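Local coordinates for bacteriocin (Pseudomonas syringae pv. tomato, PDB 4FZL), which probably kills competing bacteria as a calcium-binding phosphatase of the colicin M family that degrades lipid II, the precursor of peptidoglycan, at residues Asp157-Ala160 and Ser161-Thr164. Residues are numbered along the deposited sequence; the frame is centred on the assembly and turned at random.
Sequences DSNA and SWLT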
ATOM      1  N   ASP A 157       7.140  -1.222 -10.986  1.00 35.86           N
ATOM      2  CA  ASP A 157       6.177  -2.380 -11.007  1.00 34.27           C
ATOM      3  C   ASP A 157       4.759  -2.091 -10.721  1.00 30.48           C
ATOM      4  O   ASP A 157       3.881  -2.725 -11.332  1.00 48.17           O
ATOM      5  CB  ASP A 157       6.648  -3.456 -10.011  1.00 30.09           C
ATOM      6  CG  ASP A 157       7.989  -3.944 -10.378  1.00 39.68           C
ATOM      7  OD1 ASP A 157       8.782  -4.251  -9.447  1.00 32.10           O
ATOM      8  OD2 ASP A 157       8.207  -3.922 -11.641  1.00 45.65           O
ATOM      9  N   SER A 158       4.481  -1.134  -9.821  1.00 39.29           N
ATOM     10  CA  SER A 158       3.111  -0.834  -9.417  1.00 36.92           C
ATOM     11  C   SER A 158       3.000   0.678  -9.159  1.00 45.18           C
ATOM     12  O   SER A 158       3.350   1.128  -8.077  1.00 37.79           O
ATOM     13  CB  SER A 158       2.747  -1.645  -8.146  1.00 39.06           C
ATOM     14  OG  SER A 158       1.483  -1.295  -7.569  1.00 49.26           O
ATOM     15  N   ASN A 159       2.560   1.479 -10.156  1.00 33.85           N
ATOM     16  CA  ASN A 159       2.216   2.850  -9.821  1.00 35.10           C
ATOM     17  C   ASN A 159       1.384   2.891  -8.542  1.00 27.32           C
ATOM     18  O   ASN A 159       1.623   3.736  -7.619  1.00 32.75           O
ATOM     19  CB  ASN A 159       1.442   3.633 -10.863  1.00 44.33           C
ATOM     20  CG  ASN A 159       0.955   4.935 -10.269  1.00 57.44           C
ATOM     21  OD1 ASN A 159      -0.203   5.036  -9.753  1.00 42.80           O
ATOM     22  ND2 ASN A 159       1.903   5.889 -10.150  1.00 47.56           N
ATOM     23  N   ALA A 160       0.426   1.985  -8.417  1.00 29.36           N
ATOM     24  CA  ALA A 160      -0.306   2.023  -7.121  1.00 27.93           C
ATOM     25  C   ALA A 160       0.404   1.955  -5.813  1.00 34.52           C
ATOM     26  O   ALA A 160       0.234   2.846  -5.019  1.00 38.23           O
ATOM     27  CB  ALA A 160      -1.422   1.038  -7.118  1.00 33.07           C
ATOM     28  N   SER A 161       1.166   0.867  -5.579  1.00 33.27           N
ATOM     29  CA  SER A 161       2.012   0.684  -4.388  1.00 25.05           C
ATOM     30  C   SER A 161       2.953   1.886  -4.214  1.00 20.75           C
ATOM     31  O   SER A 161       3.381   2.262  -3.101  1.00 20.81           O
ATOM     32  CB  SER A 161       2.809  -0.636  -4.434  1.00 21.62           C
ATOM     33  OG  SER A 161       1.835  -1.703  -4.286  1.00 29.31           O
ATOM     34  N   TRP A 162       3.378   2.407  -5.356  1.00 22.98           N
ATOM     35  CA  TRP A 162       4.185   3.604  -5.334  1.00 19.97           C
ATOM     36  C   TRP A 162       3.492   4.750  -4.599  1.00 17.91           C
ATOM     37  O   TRP A 162       4.147   5.559  -3.968  1.00 20.95           O
ATOM     38  CB  TRP A 162       4.590   4.006  -6.760  1.00 27.77           C
ATOM     39  CG  TRP A 162       5.437   5.224  -6.810  1.00 28.56           C
ATOM     40  CD1 TRP A 162       6.800   5.345  -6.572  1.00 26.38           C
ATOM     41  CD2 TRP A 162       4.957   6.569  -7.110  1.00 28.68           C
ATOM     42  NE1 TRP A 162       7.185   6.697  -6.654  1.00 27.69           N
ATOM     43  CE2 TRP A 162       6.109   7.467  -7.001  1.00 31.31           C
ATOM     44  CE3 TRP A 162       3.710   7.096  -7.428  1.00 30.93           C
ATOM     45  CZ2 TRP A 162       5.988   8.843  -7.191  1.00 30.92           C
ATOM     46  CZ3 TRP A 162       3.610   8.462  -7.648  1.00 38.96           C
ATOM     47  CH2 TRP A 162       4.721   9.316  -7.546  1.00 34.08           C
ATOM     48  N   LEU A 163       2.207   4.902  -4.753  1.00 23.65           N
ATOM     49  CA  LEU A 163       1.489   5.986  -4.086  1.00 24.47           C
ATOM     50  C   LEU A 163       1.639   5.900  -2.594  1.00 25.93           C
ATOM     51  O   LEU A 163       1.696   6.933  -1.890  1.00 33.31           O
ATOM     52  CB  LEU A 163       0.012   5.928  -4.455  1.00 23.33           C
ATOM     53  CG  LEU A 163      -0.375   6.349  -5.859  1.00 21.42           C
ATOM     54  CD1 LEU A 163      -1.812   6.076  -6.266  1.00 22.93           C
ATOM     55  CD2 LEU A 163       0.081   7.797  -6.151  1.00 28.88           C
ATOM     56  N   THR A 164       1.771   4.671  -2.095  1.00 20.38           N
ATOM     57  CA  THR A 164       1.876   4.426  -0.670  1.00 23.11           C
ATOM     58  C   THR A 164       3.343   4.465  -0.204  1.00 20.87           C
ATOM     59  O   THR A 164       3.633   5.051   0.841  1.00 25.46           O
ATOM     60  CB  THR A 164       1.293   3.039  -0.346  1.00 25.24           C
ATOM     61  OG1 THR A 164      -0.111   3.016  -0.718  1.00 28.88           O
ATOM     62  CG2 THR A 164       1.515   2.707   1.105  1.00 22.09           C
TER
HETATM   63  O   HOH W   1      -0.563   1.802  -2.840  1.00 31.93           O
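Ser-158 caps the N-terminus of a short helix by accepting, through OG, the backbone N-H of Ser-161; the N-to-OG distance is 3.0 Å and the bond nearly straight (170° at the hydrogen). A chi1 of 172° places OG beside its own carbonyl carbon, facing the first turn, and this bond, with the position of Ser-158 just before helix 159-165, identifies it as the N-cap. Its carbonyl O adds a second bond, to Trp-162 N at 3.0 Å, so OG and O of Ser-158 engage two successive amides, those of Ser-161 and Trp-162.

Ser-161 OG instead stands anti to its carbonyl carbon, beside its backbone N, and is hydrogen-bonded to Val-119 O. Leu-163 N lies between two acceptors, 3.1 Å from Asn-159 O and 2.9 Å from Ala-160 O; both bonds are bent at the hydrogen, which indicates a shared bond. A water bridge between Ala-160 O and Thr-164 OG1 is doubtful, both its distances being only 2.5 Å.

On the outer side, the Asn-159 amide slants against Trp-162, ND2 3.5 Å from indole CE3 and the two planes 41° apart. OD1 of the same amide approaches Leu-163 CD1 at 4.0 Å, while Asn-159 O lies at the indole edge, in its plane.

This turn opens helix 159-165, which connects antiparallel strands 142-153 and 167-178. Thr-164 and Leu-163 pack on helix 96-106 through Pro-97, whereas Ser-161 meets the loop residues Phe-114 and Val-154. The helix ends at Leu-165, a calcium ligand together with Asn-167, where strand 167-178 begins, and Asp-195 of strand 184-197.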